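Local coordinates for putative capsular polysaccharide biosynthesis protein (Streptococcus pneumoniae serotype 4, PDB 6EWJ), which probably acts as a pyridoxal-phosphate-dependent sugar aminotransferase in teichoic acid biosynthesis, and is captured here in its apo form, at residues A[161-165]-A[227-231]; A[164-168]-A[220-224]. One frame throughout, in Å; residues are numbered along the deposited sequence.

Overall arrangement
Both contacts start from the short helix 163-168 and meet consecutive parts of one connection, the loop 220-224 and the helix 225-236 that follows strand 213-217 of the mixed sheet. Their centres lie 8 Å apart, and Trp164 serves both: its indole nitrogen and one ring face in contact 1, the CZ3 region of its six-membered ring in contact 2. Each is partly buried, with a buried aromatic part and an exposed margin. Contact 1 is polar at that margin, where a lysine bridges two glutamates; contact 2 is mainly apolar, and the polar bonds of its loop lie within the turn or run on to the following helix. Packing of Met228 CB on Ile223 CG2 (3.8 Å) joins them.

Contact 1. Residues A[161-165]-A[227-231]; sequences SSKWQ and EMYKE
The start of a helix at 163-165 faces the helical segment 227-231 through long side chains, the closest CA atoms (Trp164 and Met228) 9.6 Å apart. Extended Ser162 is the N-cap: its OG (chi1 p) accepts from Gln165 N at 3.2 Å and also hydrogen-bonds Leu75 O, as does Gln165 NE2. Gln165 OE1 accepts from Ser161 N (3.0 Å) and Ser161 OG (3.2 Å). In 227-231, Glu231 N bonds Glu227 O at 3.0 Å, and these i, i+4 glutamates share Lys163, whose NZ forms salt bridges to Glu231 OE2 (2.7 Å) and Glu227 OE2 (2.9 Å). Glu231 OE1 accepts from Trp164 NE1 at 2.7 Å, nearly linear at 173°, satisfying the buried indole. Over one face of Trp164 (chi1 m), Met228 CE makes a CH-pi contact 3.4 Å from the six-membered ring centroid, 9° off its normal, and SD a Met-aromatic one, 4.5 Å from the five-membered centroid. Val74 of helix 64-74 touches Trp164, Met228 and Glu231, while Trp217 of strand 213-217 packs on Met228.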
loop_
_atom_site.group_PDB
_atom_site.type_symbol
_atom_site.label_atom_id
_atom_site.label_comp_id
_atom_site.label_asym_id
_atom_site.label_seq_id
_atom_site.Cartn_x
_atom_site.Cartn_y
_atom_site.Cartn_z
ATOM N N SER A 161 -26.084 -8.565 5.581
ATOM C CA SER A 161 -26.135 -7.158 6.040
ATOM C C SER A 161 -25.275 -6.226 5.182
ATOM O O SER A 161 -24.700 -5.279 5.679
ATOM C CB SER A 161 -25.734 -7.066 7.515
ATOM O OG SER A 161 -24.398 -7.473 7.707
ATOM N N SER A 162 -25.226 -6.486 3.880
ATOM C CA SER A 162 -24.610 -5.572 2.915
ATOM C C SER A 162 -25.068 -5.970 1.519
ATOM O O SER A 162 -25.598 -7.078 1.343
ATOM C CB SER A 162 -23.082 -5.649 2.975
ATOM O OG SER A 162 -22.597 -6.835 2.356
ATOM N N LYS A 163 -24.836 -5.095 0.540
ATOM C CA LYS A 163 -25.185 -5.370 -0.841
ATOM C C LYS A 163 -24.695 -6.747 -1.291
ATOM O O LYS A 163 -25.492 -7.612 -1.656
ATOM C CB LYS A 163 -24.627 -4.300 -1.773
ATOM C CG LYS A 163 -24.968 -4.538 -3.244
ATOM C CD LYS A 163 -24.609 -3.359 -4.129
ATOM C CE LYS A 163 -23.146 -3.364 -4.503
ATOM N NZ LYS A 163 -22.788 -2.188 -5.361
ATOM N N TRP A 164 -23.390 -6.953 -1.226
ATOM C CA TRP A 164 -22.792 -8.171 -1.755
ATOM C C TRP A 164 -23.129 -9.396 -0.913
ATOM O O TRP A 164 -23.324 -10.478 -1.460
ATOM C CB TRP A 164 -21.286 -8.008 -1.950
ATOM C CG TRP A 164 -20.952 -7.045 -3.028
ATOM C CD1 TRP A 164 -20.287 -5.861 -2.887
ATOM C CD2 TRP A 164 -21.306 -7.146 -4.420
ATOM N NE1 TRP A 164 -20.197 -5.220 -4.102
ATOM C CE2 TRP A 164 -20.819 -5.983 -5.058
ATOM C CE3 TRP A 164 -21.998 -8.099 -5.186
ATOM C CZ2 TRP A 164 -20.967 -5.764 -6.438
ATOM C CZ3 TRP A 164 -22.153 -7.880 -6.550
ATOM C CH2 TRP A 164 -21.633 -6.714 -7.162
ATOM N N GLN A 165 -23.281 -9.231 0.397
ATOM C CA GLN A 165 -23.721 -10.363 1.240
ATOM C C GLN A 165 -25.124 -10.847 0.886
ATOM O O GLN A 165 -25.406 -12.045 0.972
ATOM C CB GLN A 165 -23.687 -10.013 2.726
ATOM C CG GLN A 165 -22.285 -9.827 3.290
ATOM C CD GLN A 165 -22.328 -9.203 4.681
ATOM O OE1 GLN A 165 -23.251 -9.452 5.458
ATOM N NE2 GLN A 165 -21.363 -8.343 4.972
ATOM N N GLU A 227 -18.793 -3.615 -12.529
ATOM C CA GLU A 227 -19.173 -2.895 -11.290
ATOM C C GLU A 227 -18.255 -3.335 -10.135
ATOM O O GLU A 227 -17.773 -2.505 -9.356
ATOM C CB GLU A 227 -20.656 -3.141 -10.954
ATOM C CG GLU A 227 -21.184 -2.538 -9.651
ATOM C CD GLU A 227 -22.624 -2.956 -9.344
ATOM O OE1 GLU A 227 -23.353 -3.423 -10.258
ATOM O OE2 GLU A 227 -23.061 -2.825 -8.174
ATOM N N MET A 228 -18.018 -4.644 -10.030
ATOM C CA MET A 228 -17.186 -5.197 -8.948
ATOM C C MET A 228 -15.748 -4.720 -9.106
ATOM O O MET A 228 -15.098 -4.341 -8.149
ATOM C CB MET A 228 -17.229 -6.731 -8.964
ATOM C CG MET A 228 -16.392 -7.404 -7.903
ATOM S SD MET A 228 -16.928 -7.100 -6.187
ATOM C CE MET A 228 -18.299 -8.225 -6.032
ATOM N N TYR A 229 -15.271 -4.745 -10.343
ATOM C CA TYR A 229 -13.929 -4.269 -10.674
ATOM C C TYR A 229 -13.813 -2.824 -10.273
ATOM O O TYR A 229 -12.863 -2.455 -9.608
ATOM C CB TYR A 229 -13.641 -4.395 -12.173
ATOM C CG TYR A 229 -12.274 -3.887 -12.617
ATOM C CD1 TYR A 229 -11.122 -4.665 -12.455
ATOM C CD2 TYR A 229 -12.131 -2.637 -13.188
ATOM C CE1 TYR A 229 -9.887 -4.223 -12.871
ATOM C CE2 TYR A 229 -10.878 -2.172 -13.599
ATOM C CZ TYR A 229 -9.774 -2.972 -13.448
ATOM O OH TYR A 229 -8.528 -2.528 -13.821
ATOM N N LYS A 230 -14.780 -2.010 -10.678
ATOM C CA LYS A 230 -14.773 -0.570 -10.325
ATOM C C LYS A 230 -14.759 -0.291 -8.780
ATOM O O LYS A 230 -14.040 0.613 -8.306
ATOM C CB LYS A 230 -15.940 0.131 -11.018
ATOM C CG LYS A 230 -15.971 1.626 -10.837
ATOM C CD LYS A 230 -17.003 2.326 -11.749
ATOM C CE LYS A 230 -17.185 3.798 -11.211
ATOM N NZ LYS A 230 -15.948 4.634 -11.337
ATOM N N GLU A 231 -15.453 -1.110 -7.998
ATOM C CA GLU A 231 -15.458 -0.970 -6.520
ATOM C C GLU A 231 -14.086 -1.234 -5.888
ATOM O O GLU A 231 -13.673 -0.535 -4.949
ATOM C CB GLU A 231 -16.515 -1.883 -5.860
ATOM C CG GLU A 231 -17.920 -1.272 -5.923
ATOM C CD GLU A 231 -19.049 -2.149 -5.371
ATOM O OE1 GLU A 231 -18.841 -2.862 -4.387
ATOM O OE2 GLU A 231 -20.165 -2.113 -5.961
#

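Contact 2. Residues A[164-168]-A[220-224]; sequences WQKAF and NPVID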
loop_
_atom_site.group_PDB
_atom_site.type_symbol
_atom_site.label_atom_id
_atom_site.label_comp_id
_atom_site.label_asym_id
_atom_site.label_seq_id
_atom_site.Cartn_x
_atom_site.Cartn_y
_atom_site.Cartn_z
ATOM N N TRP A 164 -23.390 -6.953 -1.226
ATOM C CA TRP A 164 -22.792 -8.171 -1.755
ATOM C C TRP A 164 -23.129 -9.396 -0.913
ATOM O O TRP A 164 -23.324 -10.478 -1.460
ATOM C CB TRP A 164 -21.286 -8.008 -1.950
ATOM C CG TRP A 164 -20.952 -7.045 -3.028
ATOM C CD1 TRP A 164 -20.287 -5.861 -2.887
ATOM C CD2 TRP A 164 -21.306 -7.146 -4.420
ATOM N NE1 TRP A 164 -20.197 -5.220 -4.102
ATOM C CE2 TRP A 164 -20.819 -5.983 -5.058
ATOM C CE3 TRP A 164 -21.998 -8.099 -5.186
ATOM C CZ2 TRP A 164 -20.967 -5.764 -6.438
ATOM C CZ3 TRP A 164 -22.153 -7.880 -6.550
ATOM C CH2 TRP A 164 -21.633 -6.714 -7.162
ATOM N N GLN A 165 -23.281 -9.231 0.397
ATOM C CA GLN A 165 -23.721 -10.363 1.240
ATOM C C GLN A 165 -25.124 -10.847 0.886
ATOM O O GLN A 165 -25.406 -12.045 0.972
ATOM C CB GLN A 165 -23.687 -10.013 2.726
ATOM C CG GLN A 165 -22.285 -9.827 3.290
ATOM C CD GLN A 165 -22.328 -9.203 4.681
ATOM O OE1 GLN A 165 -23.251 -9.452 5.458
ATOM N NE2 GLN A 165 -21.363 -8.343 4.972
ATOM N N LYS A 166 -26.012 -9.903 0.570
ATOM C CA LYS A 166 -27.357 -10.259 0.093
ATOM C C LYS A 166 -27.320 -11.004 -1.218
ATOM O O LYS A 166 -28.126 -11.892 -1.417
ATOM C CB LYS A 166 -28.330 -9.080 0.037
ATOM C CG LYS A 166 -29.783 -9.471 0.224
ATOM C CD LYS A 166 -30.758 -8.317 0.527
ATOM C CE LYS A 166 -30.247 -7.139 1.377
ATOM N NZ LYS A 166 -29.657 -6.040 0.561
ATOM N N ALA A 167 -26.394 -10.632 -2.103
ATOM C CA ALA A 167 -26.294 -11.238 -3.447
ATOM C C ALA A 167 -26.017 -12.756 -3.342
ATOM O O ALA A 167 -26.666 -13.593 -3.969
ATOM C CB ALA A 167 -25.204 -10.514 -4.254
ATOM N N PHE A 168 -24.973 -13.075 -2.601
ATOM C CA PHE A 168 -24.631 -14.459 -2.269
ATOM C C PHE A 168 -25.700 -15.186 -1.464
ATOM O O PHE A 168 -26.110 -16.301 -1.784
ATOM C CB PHE A 168 -23.237 -14.437 -1.592
ATOM C CG PHE A 168 -22.111 -14.309 -2.563
ATOM C CD1 PHE A 168 -21.599 -13.060 -2.898
ATOM C CD2 PHE A 168 -21.595 -15.427 -3.203
ATOM C CE1 PHE A 168 -20.570 -12.951 -3.805
ATOM C CE2 PHE A 168 -20.562 -15.323 -4.110
ATOM C CZ PHE A 168 -20.047 -14.075 -4.407
ATOM N N ASN A 220 -19.977 -15.382 -11.626
ATOM C CA ASN A 220 -21.202 -15.652 -10.913
ATOM C C ASN A 220 -22.267 -14.710 -11.466
ATOM O O ASN A 220 -22.041 -13.496 -11.534
ATOM C CB ASN A 220 -20.996 -15.436 -9.412
ATOM C CG ASN A 220 -22.160 -15.946 -8.577
ATOM O OD1 ASN A 220 -23.333 -15.727 -8.919
ATOM N ND2 ASN A 220 -21.849 -16.633 -7.475
ATOM N N PRO A 221 -23.435 -15.242 -11.850
ATOM C CA PRO A 221 -24.490 -14.367 -12.362
ATOM C C PRO A 221 -24.897 -13.195 -11.455
ATOM O O PRO A 221 -25.331 -12.184 -11.987
ATOM C CB PRO A 221 -25.666 -15.337 -12.577
ATOM C CG PRO A 221 -25.009 -16.624 -12.917
ATOM C CD PRO A 221 -23.799 -16.670 -12.004
ATOM N N VAL A 222 -24.731 -13.309 -10.127
ATOM C CA VAL A 222 -25.125 -12.236 -9.215
ATOM C C VAL A 222 -24.077 -11.127 -9.145
ATOM O O VAL A 222 -24.317 -10.097 -8.541
ATOM C CB VAL A 222 -25.484 -12.716 -7.734
ATOM C CG1 VAL A 222 -26.296 -14.020 -7.634
ATOM C CG2 VAL A 222 -24.270 -12.816 -6.809
ATOM N N ILE A 223 -22.909 -11.316 -9.753
ATOM C CA ILE A 223 -21.912 -10.257 -9.817
ATOM C C ILE A 223 -21.815 -9.650 -11.236
ATOM O O ILE A 223 -21.493 -10.343 -12.199
ATOM C CB ILE A 223 -20.543 -10.772 -9.420
ATOM C CG1 ILE A 223 -20.588 -11.204 -7.938
ATOM C CG2 ILE A 223 -19.451 -9.734 -9.639
ATOM C CD1 ILE A 223 -19.342 -11.922 -7.489
ATOM N N ASP A 224 -22.029 -8.341 -11.306
ATOM C CA ASP A 224 -21.652 -7.532 -12.472
ATOM C C ASP A 224 -20.149 -7.299 -12.373
ATOM O O ASP A 224 -19.680 -6.580 -11.464
ATOM C CB ASP A 224 -22.438 -6.218 -12.454
ATOM C CG ASP A 224 -22.095 -5.290 -13.608
ATOM O OD1 ASP A 224 -20.944 -5.265 -14.094
ATOM O OD2 ASP A 224 -23.023 -4.592 -14.051
#
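Segment 220-224 is a type I beta turn (Asn220 to Ile223) with an Asx turn at its start, linking strand 213-217 to helix 225-236 and resting against the short helix 163-168. Asn220 opens it: OD1 accepts from Val222 N at 3.0 Å and the main-chain O from Ile223 N at 2.9 Å, so side chain and backbone together fix the bend, while ND2 lies 3.8 Å from Phe168 CE2. Pro221 occupies the next corner, its phi of -54° suiting the turn. Val222 follows and makes the nearest backbone approach, its CA 6.0 Å from that of Ala167; the small Ala167 side chain permits this, with its CB meeting Val222 CG2 at 3.6 Å. Here the indole meets the loop backbone at its edge, Trp164 CZ3 coming within 3.7 Å of Val222 O. The side chain of Ile223 then reaches both aromatic residues of the helix, CG1 lying 3.9 Å from Trp164 CZ3 and CD1 3.8 Å from Phe168 CZ. Apolar side chains thus pack the loop between strand 213-217 and helix 225-236 against helix 163-168, away from the residues that bind pyridoxal phosphate. Asp224 ends the segment as N-cap of helix 225-236, its OD1 accepting from Glu227 N; its side chain leads away from helix 163-168, but its backbone N lies 4.5 Å from Trp164 CH2, at the indole edge.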